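Local structure of MetRS related protein (Pyrococcus horikoshii, 2CWP) at residues A[26-29]-A[30-33]. The protein probably binds tRNA through an OB-fold domain related to the tRNA-binding module of methionyl-tRNA synthetases. Numbering follows the deposited sequence.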
loop_
_atom_site.group_PDB
_atom_site.type_symbol
_atom_site.label_atom_id
_atom_site.label_comp_id
_atom_site.label_asym_id
_atom_site.label_seq_id
_atom_site.Cartn_x
_atom_site.Cartn_y
_atom_site.Cartn_z
ATOM N N GLU A 26 6.153 -10.113 4.027
ATOM C CA GLU A 26 6.590 -11.448 3.631
ATOM C C GLU A 26 5.744 -11.994 2.499
ATOM O O GLU A 26 4.534 -11.779 2.453
ATOM C CB GLU A 26 6.543 -12.419 4.819
ATOM C CG GLU A 26 5.235 -12.392 5.600
ATOM C CD GLU A 26 5.077 -13.594 6.525
ATOM O OE1 GLU A 26 6.079 -13.980 7.174
ATOM O OE2 GLU A 26 3.949 -14.141 6.605
ATOM N N LYS A 27 6.389 -12.708 1.583
ATOM C CA LYS A 27 5.684 -13.273 0.448
ATOM C C LYS A 27 4.573 -14.174 0.962
ATOM O O LYS A 27 4.713 -14.793 2.013
ATOM C CB LYS A 27 6.642 -14.088 -0.434
ATOM C CG LYS A 27 7.828 -13.310 -0.991
ATOM C CD LYS A 27 8.488 -14.065 -2.153
ATOM C CE LYS A 27 7.479 -14.302 -3.280
ATOM N NZ LYS A 27 8.090 -14.706 -4.567
ATOM N N ILE A 28 3.462 -14.220 0.235
ATOM C CA ILE A 28 2.342 -15.080 0.611
ATOM C C ILE A 28 2.640 -16.446 -0.007
ATOM O O ILE A 28 3.021 -16.539 -1.173
ATOM C CB ILE A 28 0.989 -14.537 0.067
ATOM C CG1 ILE A 28 0.622 -13.240 0.791
ATOM C CG2 ILE A 28 -0.112 -15.582 0.246
ATOM C CD1 ILE A 28 -0.751 -12.699 0.430
ATOM N N LYS A 29 2.476 -17.497 0.794
ATOM C CA LYS A 29 2.751 -18.874 0.373
ATOM C C LYS A 29 2.021 -19.282 -0.904
ATOM O O LYS A 29 0.836 -18.996 -1.073
ATOM C CB LYS A 29 2.368 -19.838 1.494
ATOM C CG LYS A 29 3.299 -21.023 1.639
ATOM C CD LYS A 29 2.696 -22.087 2.550
ATOM C CE LYS A 29 1.548 -22.819 1.861
ATOM N NZ LYS A 29 0.988 -23.925 2.686
ATOM N N ARG A 30 2.737 -19.964 -1.791
ATOM C CA ARG A 30 2.173 -20.436 -3.054
ATOM C C ARG A 30 1.795 -19.332 -4.029
ATOM O O ARG A 30 0.846 -19.474 -4.799
ATOM C CB ARG A 30 0.956 -21.331 -2.789
ATOM C CG ARG A 30 1.337 -22.731 -2.343
ATOM C CD ARG A 30 0.132 -23.559 -1.929
ATOM N NE ARG A 30 -0.507 -23.018 -0.735
ATOM C CZ ARG A 30 -1.149 -23.753 0.169
ATOM N NH1 ARG A 30 -1.240 -25.068 0.017
ATOM N NH2 ARG A 30 -1.692 -23.171 1.232
ATOM N N THR A 31 2.535 -18.229 -3.981
ATOM C CA THR A 31 2.299 -17.111 -4.883
ATOM C C THR A 31 3.662 -16.621 -5.322
ATOM O O THR A 31 4.653 -16.807 -4.616
ATOM C CB THR A 31 1.564 -15.942 -4.188
ATOM O OG1 THR A 31 2.507 -15.157 -3.447
ATOM C CG2 THR A 31 0.503 -16.476 -3.235
ATOM N N LYS A 32 3.710 -15.991 -6.486
ATOM C CA LYS A 32 4.968 -15.481 -7.008
ATOM C C LYS A 32 5.044 -13.967 -6.917
ATOM O O LYS A 32 6.130 -13.395 -6.861
ATOM C CB LYS A 32 5.145 -15.916 -8.464
ATOM C CG LYS A 32 5.210 -17.428 -8.642
ATOM C CD LYS A 32 5.670 -17.785 -10.042
ATOM C CE LYS A 32 5.779 -19.291 -10.222
ATOM N NZ LYS A 32 6.300 -19.652 -11.568
ATOM N N LYS A 33 3.885 -13.321 -6.880
ATOM C CA LYS A 33 3.827 -11.863 -6.831
ATOM C C LYS A 33 3.271 -11.252 -5.548
ATOM O O LYS A 33 3.490 -10.072 -5.287
ATOM C CB LYS A 33 2.974 -11.342 -7.985
ATOM C CG LYS A 33 3.457 -11.698 -9.365
ATOM C CD LYS A 33 2.561 -11.034 -10.383
ATOM C CE LYS A 33 3.260 -10.881 -11.721
ATOM N NZ LYS A 33 2.437 -10.045 -12.646
#
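Ile-28 and Thr-31, the first and last residues of a type II beta turn, make a local contact across that turn in the surface loop joining strands 17-27 and 35-40, and their meeting shows how a side-chain hydroxyl can close a turn. Thr-31 OG1 donates to Ile-28 O at 2.7 Å, meeting the carbonyl at 134° and tilted 24° from its plane. The first torsion of Thr-31, 81°, sets OG1 between its own backbone N and carbonyl carbon, while the methyl, on the N side, lies 3.6 Å from Ile-28 CG2 (CG2 to CG2). With an alanine here, Ile-28 O would probably lose its hydroxyl donor, and a small gap would be likely to open beside Ile-28 CG2. Lys-27, bent at chi3, carries its ammonium round to Lys-32 O, where NZ sits 3.3 Å away and well above the carbonyl plane. At the turn's apex Lys-29 and Arg-30 run side by side, and Lys-29 NZ lies over one guanidinium face, 3.1 Å from Arg-30 NH2. These two donors carry like charge, and since both side chains are exposed, solvent probably screens them. Within the putative tRNA-binding domain, backbone hydrogen bonds pair Ile-28 with Leu-34 at the base of the loop and Glu-26 with Lys-36 between the strands, and Thr-31 also touches Ser-78, between the short strands 75-77 and 80-82.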